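Local coordinates for nitrogenase molybdenum-iron protein beta chain (Clostridium pasteurianum, PDB 4WES) that forms, with the alpha chain, the molybdenum-iron component of nitrogenase, which reduces dinitrogen to ammonium, and holds an [8Fe-7S] cluster shared with that chain, at residues 22-27 and 146-151; 150-155 and 246-251; 338-343 and 365-370. One frame throughout, in Å; residues are numbered along the deposited sequence. Where two conformers were deposited one is given.

Interactions 1 and 2 both use helix 146-161, whose first turns press on the cluster-binding segment 22-27 and whose next turn packs against helix 243-257; they share Phe150 and Ala151 and meet directly, Gln24 OE1 bonding to Asn152 ND2. Interaction 1 is buried and pairs hydrogen bonds between His146 and the backbone of Thr22 with glycine-lined CA-H...O contacts beside the cluster. Interaction 2 is partly buried, and its polar link across the helices runs through a water. Interaction 3, also partly buried, is centred about 22 Å from the centre of interaction 1, away from the annotated sites; regular backbone hydrogen bonds join strand 367-370, outermost in a parallel sheet, to its neighbour 337-343.

Interaction 1 of 3, residues 22-27 and 146-151; sequences TCQPVG and HVTGFA. With CLF (Fe(8)-S(7) cluster), chain H.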
loop_
_atom_site.group_PDB
_atom_site.type_symbol
_atom_site.label_atom_id
_atom_site.label_comp_id
_atom_site.label_asym_id
_atom_site.label_seq_id
_atom_site.Cartn_x
_atom_site.Cartn_y
_atom_site.Cartn_z
ATOM N N THR B 22 -5.002 18.175 18.259
ATOM C CA THR B 22 -6.123 18.131 19.167
ATOM C C THR B 22 -5.630 18.593 20.564
ATOM O O THR B 22 -4.540 19.143 20.648
ATOM C CB THR B 22 -6.825 16.761 19.153
ATOM O OG1 THR B 22 -8.026 16.904 19.904
ATOM C CG2 THR B 22 -5.973 15.620 19.657
ATOM N N CYS B 23 -6.468 18.471 21.582
ATOM C CA CYS B 23 -6.129 19.068 22.880
ATOM C C CYS B 23 -5.266 18.172 23.748
ATOM O O CYS B 23 -5.157 16.949 23.571
ATOM C CB CYS B 23 -7.386 19.504 23.635
ATOM S SG CYS B 23 -8.657 18.236 23.892
ATOM N N GLN B 24 -4.674 18.782 24.772
ATOM C CA GLN B 24 -3.736 18.100 25.677
ATOM C C GLN B 24 -4.184 16.736 26.222
ATOM O O GLN B 24 -3.338 15.827 26.245
ATOM C CB GLN B 24 -3.388 18.960 26.915
ATOM C CG GLN B 24 -2.574 20.192 26.611
ATOM C CD GLN B 24 -1.673 20.591 27.773
ATOM O OE1 GLN B 24 -1.319 19.767 28.631
ATOM N NE2 GLN B 24 -1.237 21.834 27.750
ATOM N N PRO B 25 -5.409 16.589 26.750
ATOM C CA PRO B 25 -5.635 15.409 27.595
ATOM C C PRO B 25 -5.398 14.056 26.947
ATOM O O PRO B 25 -4.900 13.156 27.629
ATOM C CB PRO B 25 -7.056 15.612 28.099
ATOM C CG PRO B 25 -7.208 17.139 28.136
ATOM C CD PRO B 25 -6.529 17.566 26.869
ATOM N N VAL B 26 -5.761 13.859 25.676
ATOM C CA VAL B 26 -5.516 12.533 25.100
ATOM C C VAL B 26 -4.015 12.201 25.100
ATOM O O VAL B 26 -3.655 11.020 25.175
ATOM C CB VAL B 26 -6.128 12.353 23.699
ATOM C CG1 VAL B 26 -5.377 13.116 22.611
ATOM C CG2 VAL B 26 -6.235 10.875 23.354
ATOM N N GLY B 27 -3.159 13.203 24.965
ATOM C CA GLY B 27 -1.726 12.936 25.039
ATOM C C GLY B 27 -1.304 12.431 26.401
ATOM O O GLY B 27 -0.447 11.565 26.504
ATOM N N HIS B 146 -2.224 18.076 22.114
ATOM C CA HIS B 146 -2.043 16.738 22.662
ATOM C C HIS B 146 -0.567 16.412 22.877
ATOM O O HIS B 146 -0.234 15.633 23.797
ATOM C CB HIS B 146 -2.711 15.714 21.733
ATOM C CG HIS B 146 -2.146 15.694 20.363
ATOM N ND1 HIS B 146 -2.390 16.685 19.436
ATOM C CD2 HIS B 146 -1.303 14.811 19.778
ATOM C CE1 HIS B 146 -1.707 16.404 18.346
ATOM N NE2 HIS B 146 -1.055 15.267 18.521
ATOM N N VAL B 147 0.348 16.971 22.088
ATOM C CA VAL B 147 1.771 16.739 22.306
ATOM C C VAL B 147 2.179 17.301 23.670
ATOM O O VAL B 147 2.922 16.669 24.444
ATOM C CB VAL B 147 2.589 17.375 21.181
ATOM C CG1 VAL B 147 4.082 17.318 21.481
ATOM C CG2 VAL B 147 2.247 16.685 19.830
ATOM N N THR B 148 1.713 18.502 23.975
ATOM C CA THR B 148 1.995 19.140 25.258
ATOM C C THR B 148 1.419 18.325 26.392
ATOM O O THR B 148 2.015 18.231 27.479
ATOM C CB THR B 148 1.389 20.547 25.259
ATOM O OG1 THR B 148 1.441 21.128 23.956
ATOM C CG2 THR B 148 2.087 21.433 26.260
ATOM N N GLY B 149 0.252 17.724 26.196
ATOM C CA GLY B 149 -0.355 16.877 27.198
ATOM C C GLY B 149 0.492 15.655 27.525
ATOM O O GLY B 149 0.673 15.291 28.705
ATOM N N PHE B 150 1.018 15.025 26.479
ATOM C CA PHE B 150 1.974 13.937 26.645
ATOM C C PHE B 150 3.169 14.430 27.471
ATOM O O PHE B 150 3.595 13.792 28.441
ATOM C CB PHE B 150 2.381 13.411 25.280
ATOM C CG PHE B 150 3.374 12.272 25.339
ATOM C CD1 PHE B 150 2.954 10.962 25.248
ATOM C CD2 PHE B 150 4.721 12.526 25.436
ATOM C CE1 PHE B 150 3.851 9.924 25.290
ATOM C CE2 PHE B 150 5.639 11.483 25.490
ATOM C CZ PHE B 150 5.200 10.182 25.376
ATOM N N ALA B 151 3.741 15.560 27.062
ATOM C CA ALA B 151 4.921 16.075 27.744
ATOM C C ALA B 151 4.662 16.311 29.207
ATOM O O ALA B 151 5.535 16.028 30.066
ATOM C CB ALA B 151 5.402 17.351 27.098
HETATM FE FE1 CLF H . -16.367 19.977 28.018
HETATM FE FE2 CLF H . -15.199 17.933 27.184
HETATM FE FE3 CLF H . -17.826 18.256 26.390
HETATM FE FE4 CLF H . -15.818 19.823 25.460
HETATM S S1 CLF H . -14.159 20.182 27.140
HETATM S S2A CLF H . -17.052 17.805 28.530
HETATM S S4A CLF H . -16.079 17.592 25.078
HETATM S S3A CLF H . -17.830 20.588 26.308
HETATM FE FE5 CLF H . -12.710 20.087 23.988
HETATM FE FE6 CLF H . -10.788 21.274 26.813
HETATM FE FE7 CLF H . -10.413 19.128 25.135
HETATM FE FE8 CLF H . -12.433 18.598 26.830
HETATM S S2B CLF H . -10.928 21.284 24.525
HETATM S S3B CLF H . -10.304 19.103 27.448
HETATM S S4B CLF H . -12.311 17.920 24.617
#
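The imidazole of His146 has Thr22 O at its edge, in the ring plane, while CG2 of Val147, from its own helix, lies over one face. The ring stands at the start of helix 146-161, where that helix packs closely on the start of helix 24-33, just beyond the cysteine that binds the [8Fe-7S] cluster. With chi1 at 61°, CG of His146 sits between the backbone N and the carbonyl carbon, and ND1 takes a nearly straight hydrogen bond from Thr22 N (3.2 Å, 170° at the hydrogen), the donor tilted out of the ring plane. Thr22 O also receives His146 N at 2.9 Å. NE2 bonds to Asp320, so both ring nitrogens are engaged and the rotation of the ring is probably fixed. Val26 lies alongside, its CG1 next to His146 CB.

Glycines let the backbones touch. Gly149 CA points its hydrogen almost straight at Gln24 O (3.3 Å), and Gly27 CA does likewise to His146 O; a CB on either residue would collide with that same oxygen. The Gln24 side chain crosses Thr148, its NE2 3.7 Å from Thr148 CG2, while its amide ends are held by Asn152 and Val143 O. Cys23 points away from the helix toward the cluster, with Ser141, a further cluster ligand, next to it. Tyr82 of the alpha chain packs on Thr22 and Val26. Cys23 SG binds iron FE7 at 2.3 Å, and Pro25 CG rests 3.7 Å from sulfur S3B.

Interaction 2 of 3, residues 150-155 and 246-251; sequences FANMVQ and SDLGAK
Leu248 reaches across to Asn152 and Gln155, its CD2 3.4 Å from Asn152 OD1 and 3.7 Å from Gln155 CD. Its other methyl, CD1, meets Gln155 NE2 at 3.6 Å, so the leucine fork lies against the glutamine amide with one branch near its carbon and the other near its nitrogen. In Gln155, chi1 of -176° sets CG anti to the backbone N and the chain runs on extended, its amide lying against Leu248; CB touches the leucine too. Deeper in the contact Val154 CG1 rests on Gly249 CA at 3.9 Å; a CB on Gly249 would clash with that methyl.

One water joins the backbones: it donates to Ala151 O (3.0 Å) and accepts from Gly249 N (2.8 Å). It thus satisfies an amide that lacks a bond to the preceding turn, at the kink in helix 243-257. Farther out, Asn152 is tied to Gln24, while Gln155 NE2 has a weak bond to Thr252 OG1. Phe201 and Pro202 cover Val154 from a loop. The short helical segments, at 15° with their axes 7.6 Å apart, form a close, nearly parallel helix-helix packing, consistent with glycine at 249, where Val154 rests on the backbone.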
loop_
_atom_site.group_PDB
_atom_site.type_symbol
_atom_site.label_atom_id
_atom_site.label_comp_id
_atom_site.label_asym_id
_atom_site.label_seq_id
_atom_site.Cartn_x
_atom_site.Cartn_y
_atom_site.Cartn_z
ATOM N N PHE B 150 1.018 15.025 26.479
ATOM C CA PHE B 150 1.974 13.937 26.645
ATOM C C PHE B 150 3.169 14.430 27.471
ATOM O O PHE B 150 3.595 13.792 28.441
ATOM C CB PHE B 150 2.381 13.411 25.280
ATOM C CG PHE B 150 3.374 12.272 25.339
ATOM C CD1 PHE B 150 2.954 10.962 25.248
ATOM C CD2 PHE B 150 4.721 12.526 25.436
ATOM C CE1 PHE B 150 3.851 9.924 25.290
ATOM C CE2 PHE B 150 5.639 11.483 25.490
ATOM C CZ PHE B 150 5.200 10.182 25.376
ATOM N N ALA B 151 3.741 15.560 27.062
ATOM C CA ALA B 151 4.921 16.075 27.744
ATOM C C ALA B 151 4.662 16.311 29.207
ATOM O O ALA B 151 5.535 16.028 30.066
ATOM C CB ALA B 151 5.402 17.351 27.098
ATOM N N ASN B 152 3.504 16.877 29.513
ATOM C CA ASN B 152 3.115 17.163 30.885
ATOM C C ASN B 152 2.920 15.890 31.724
ATOM O O ASN B 152 3.383 15.808 32.872
ATOM C CB ASN B 152 1.842 18.040 30.911
ATOM C CG ASN B 152 2.135 19.469 30.583
ATOM O OD1 ASN B 152 3.242 19.957 30.802
ATOM N ND2 ASN B 152 1.158 20.161 30.047
ATOM N N MET B 153 2.330 14.856 31.150
ATOM C CA MET B 153 2.156 13.616 31.883
ATOM C C MET B 153 3.527 13.015 32.199
ATOM O O MET B 153 3.729 12.459 33.282
ATOM C CB MET B 153 1.296 12.619 31.093
ATOM C CG MET B 153 0.890 11.382 31.904
ATOM S SD MET B 153 -0.424 11.666 33.124
ATOM C CE MET B 153 0.497 11.841 34.602
ATOM N N VAL B 154 4.468 13.085 31.251
ATOM C CA VAL B 154 5.819 12.564 31.533
ATOM C C VAL B 154 6.441 13.339 32.686
ATOM O O VAL B 154 7.073 12.752 33.588
ATOM C CB VAL B 154 6.697 12.594 30.267
ATOM C CG1 VAL B 154 8.090 12.117 30.563
ATOM C CG2 VAL B 154 6.083 11.738 29.157
ATOM N N GLN B 155 6.298 14.660 32.690
ATOM C CA GLN B 155 6.713 15.440 33.822
ATOM C C GLN B 155 6.069 14.985 35.125
ATOM O O GLN B 155 6.753 14.882 36.178
ATOM C CB GLN B 155 6.435 16.930 33.596
ATOM C CG GLN B 155 6.957 17.753 34.760
ATOM C CD GLN B 155 6.483 19.156 34.740
ATOM O OE1 GLN B 155 5.289 19.418 34.616
ATOM N NE2 GLN B 155 7.424 20.086 34.828
ATOM N N SER B 246 9.288 15.386 24.790
ATOM C CA SER B 246 10.130 14.666 25.724
ATOM C C SER B 246 11.039 15.538 26.608
ATOM O O SER B 246 11.480 15.082 27.677
ATOM C CB SER B 246 11.000 13.660 24.966
ATOM O OG SER B 246 10.176 12.777 24.219
ATOM N N ASP B 247 11.343 16.773 26.182
ATOM C CA ASP B 247 12.331 17.551 26.924
ATOM C C ASP B 247 11.851 17.922 28.305
ATOM O O ASP B 247 12.658 17.949 29.229
ATOM C CB ASP B 247 12.707 18.830 26.180
ATOM C CG ASP B 247 13.873 18.699 25.258
ATOM O OD1 ASP B 247 14.396 17.603 25.040
ATOM O OD2 ASP B 247 14.291 19.775 24.728
ATOM N N LEU B 248 10.573 18.238 28.484
ATOM C CA LEU B 248 10.124 18.682 29.797
ATOM C C LEU B 248 10.394 17.599 30.837
ATOM O O LEU B 248 10.918 17.859 31.921
ATOM C CB LEU B 248 8.664 19.087 29.777
ATOM C CG LEU B 248 8.122 19.577 31.125
ATOM C CD1 LEU B 248 8.781 20.851 31.585
ATOM C CD2 LEU B 248 6.610 19.781 31.046
ATOM N N GLY B 249 10.051 16.368 30.504
ATOM C CA GLY B 249 10.313 15.263 31.408
ATOM C C GLY B 249 11.808 15.069 31.680
ATOM O O GLY B 249 12.244 14.880 32.832
ATOM N N ALA B 250 12.617 15.129 30.614
ATOM C CA ALA B 250 14.068 14.935 30.760
ATOM C C ALA B 250 14.699 16.016 31.632
ATOM O O ALA B 250 15.540 15.724 32.508
ATOM C CB ALA B 250 14.737 14.898 29.419
ATOM N N LYS B 251 14.306 17.264 31.412
ATOM C CA LYS B 251 14.800 18.384 32.201
ATOM C C LYS B 251 14.345 18.308 33.654
ATOM O O LYS B 251 15.099 18.646 34.583
ATOM C CB LYS B 251 14.342 19.701 31.555
ATOM C CG LYS B 251 14.994 20.009 30.227
ATOM C CD LYS B 251 14.461 21.275 29.538
ATOM C CE LYS B 251 15.239 21.542 28.259
ATOM N NZ LYS B 251 14.757 22.757 27.536
HETATM O O HOH W 1 8.120 15.499 28.665
#

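Interaction 3 of 3, residues 338-343 and 365-370; sequences PKYVVT and GSKVKV
Pro338 O accepts the hydroxyl of Ser366, OG to O 2.7 Å, just before the first rung of the ladder between the strands. At Lys339 the side chain bends at chi2 (61°), and its NZ reaches Gly365 O at 3.1 Å, from above that carbonyl plane. Lys339 O takes Lys367 N at 2.9 Å, opening the parallel ladder. Tyr340, where the chain turns a corner, lies side by side with Lys367: its CD1 is 4.0 Å from Lys367 CB, which sits at the ring edge, and CG of Lys339 covers the centre of one ring face. A water bridges Tyr340 OH and Lys367 NZ; the hydroxyl also bonds to Glu384 O.

Val341 bonds both ways, its N to Lys367 O and its O to Lys369 N, and shares its face with Val368 and, from helix 348-360, Phe350. Val342 packs beside Lys369, with CG2 4.2 Å from CB, and Thr343 N closes the ladder on Lys369 O at 3.2 Å. Helix 348-360 links the strands as a beta-alpha-beta unit. Backbone bonds set the register, while two lysine ends are shared, Lys339 between Gly365 O and a salt bridge to Glu384, Lys367 between the water and a cation-pi contact with Trp380; Lys369 forms a salt bridge to Asp376.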
loop_
_atom_site.group_PDB
_atom_site.type_symbol
_atom_site.label_atom_id
_atom_site.label_comp_id
_atom_site.label_asym_id
_atom_site.label_seq_id
_atom_site.Cartn_x
_atom_site.Cartn_y
_atom_site.Cartn_z
ATOM N N PRO B 338 10.142 19.291 0.726
ATOM C CA PRO B 338 9.058 19.671 1.635
ATOM C C PRO B 338 8.526 21.010 1.180
ATOM O O PRO B 338 9.168 22.047 1.393
ATOM C CB PRO B 338 9.746 19.735 3.017
ATOM C CG PRO B 338 11.102 19.104 2.839
ATOM C CD PRO B 338 11.451 19.384 1.389
ATOM N N LYS B 339 7.393 20.972 0.489
ATOM C CA LYS B 339 6.817 22.133 -0.173
ATOM C C LYS B 339 5.915 22.910 0.771
ATOM O O LYS B 339 6.004 24.134 0.844
ATOM C CB LYS B 339 6.081 21.672 -1.420
ATOM C CG LYS B 339 5.354 22.761 -2.162
ATOM C CD LYS B 339 6.282 23.822 -2.653
ATOM C CE LYS B 339 5.521 24.737 -3.600
ATOM N NZ LYS B 339 6.473 25.716 -4.162
ATOM N N TYR B 340 5.023 22.194 1.443
ATOM C CA TYR B 340 4.083 22.780 2.425
ATOM C C TYR B 340 4.269 21.964 3.679
ATOM O O TYR B 340 4.136 20.753 3.643
ATOM C CB TYR B 340 2.634 22.714 1.961
ATOM C CG TYR B 340 2.374 23.373 0.627
ATOM C CD1 TYR B 340 2.920 24.615 0.301
ATOM C CD2 TYR B 340 1.600 22.759 -0.347
ATOM C CE1 TYR B 340 2.708 25.191 -0.932
ATOM C CE2 TYR B 340 1.365 23.348 -1.576
ATOM C CZ TYR B 340 1.922 24.572 -1.848
ATOM O OH TYR B 340 1.740 25.172 -3.078
ATOM N N VAL B 341 4.573 22.625 4.794
ATOM C CA VAL B 341 4.970 21.936 6.033
ATOM C C VAL B 341 4.251 22.627 7.188
ATOM O O VAL B 341 4.554 23.783 7.492
ATOM C CB VAL B 341 6.487 21.944 6.238
ATOM C CG1 VAL B 341 6.844 20.968 7.340
ATOM C CG2 VAL B 341 7.250 21.596 4.973
ATOM N N VAL B 342 3.323 21.912 7.831
ATOM C CA VAL B 342 2.446 22.511 8.825
ATOM C C VAL B 342 2.318 21.679 10.072
ATOM O O VAL B 342 2.191 20.450 10.001
ATOM C CB VAL B 342 1.048 22.765 8.208
ATOM C CG1 VAL B 342 0.024 23.190 9.248
ATOM C CG2 VAL B 342 1.161 23.818 7.125
ATOM N N THR B 343 2.317 22.354 11.223
ATOM C CA THR B 343 1.859 21.736 12.455
ATOM C C THR B 343 0.803 22.620 13.099
ATOM O O THR B 343 0.899 23.854 13.000
ATOM C CB THR B 343 3.017 21.485 13.444
ATOM O OG1 THR B 343 2.496 20.805 14.604
ATOM C CG2 THR B 343 3.705 22.720 13.899
ATOM N N GLY B 365 10.893 28.781 -1.782
ATOM C CA GLY B 365 9.495 28.771 -2.218
ATOM C C GLY B 365 8.578 27.818 -1.465
ATOM O O GLY B 365 7.414 27.606 -1.858
ATOM N N SER B 366 9.070 27.225 -0.374
ATOM C CA SER B 366 8.199 26.401 0.467
ATOM C C SER B 366 7.459 27.260 1.475
ATOM O O SER B 366 7.887 28.370 1.797
ATOM C CB SER B 366 9.026 25.334 1.167
ATOM O OG SER B 366 9.587 24.436 0.221
ATOM N N LYS B 367 6.348 26.749 1.957
ATOM C CA LYS B 367 5.548 27.415 2.969
ATOM C C LYS B 367 5.570 26.561 4.211
ATOM O O LYS B 367 5.169 25.412 4.173
ATOM C CB LYS B 367 4.105 27.667 2.526
ATOM C CG LYS B 367 3.972 28.526 1.281
ATOM C CD LYS B 367 2.516 28.840 0.938
ATOM C CE LYS B 367 2.394 29.791 -0.232
ATOM N NZ LYS B 367 0.961 30.121 -0.502
ATOM N N VAL B 368 6.010 27.146 5.310
ATOM C CA VAL B 368 6.107 26.499 6.600
ATOM C C VAL B 368 5.229 27.269 7.567
ATOM O O VAL B 368 5.358 28.509 7.641
ATOM C CB VAL B 368 7.562 26.531 7.073
ATOM C CG1 VAL B 368 7.706 25.904 8.431
ATOM C CG2 VAL B 368 8.481 25.851 6.067
ATOM N N LYS B 369 4.320 26.621 8.270
ATOM C CA LYS B 369 3.446 27.344 9.157
ATOM C C LYS B 369 3.217 26.587 10.457
ATOM O O LYS B 369 2.850 25.405 10.478
ATOM C CB LYS B 369 2.100 27.648 8.501
ATOM C CG LYS B 369 1.211 28.552 9.338
ATOM C CD LYS B 369 -0.049 28.972 8.591
ATOM C CE LYS B 369 -0.956 29.777 9.462
ATOM N NZ LYS B 369 -2.200 30.189 8.744
ATOM N N VAL B 370 3.418 27.301 11.550
ATOM C CA VAL B 370 3.071 26.864 12.890
ATOM C C VAL B 370 1.647 27.364 13.193
ATOM O O VAL B 370 1.296 28.514 12.873
ATOM C CB VAL B 370 4.081 27.422 13.889
ATOM C CG1 VAL B 370 3.650 27.228 15.325
ATOM C CG2 VAL B 370 5.439 26.792 13.647
HETATM O O HOH W 2 0.739 27.992 -2.766
#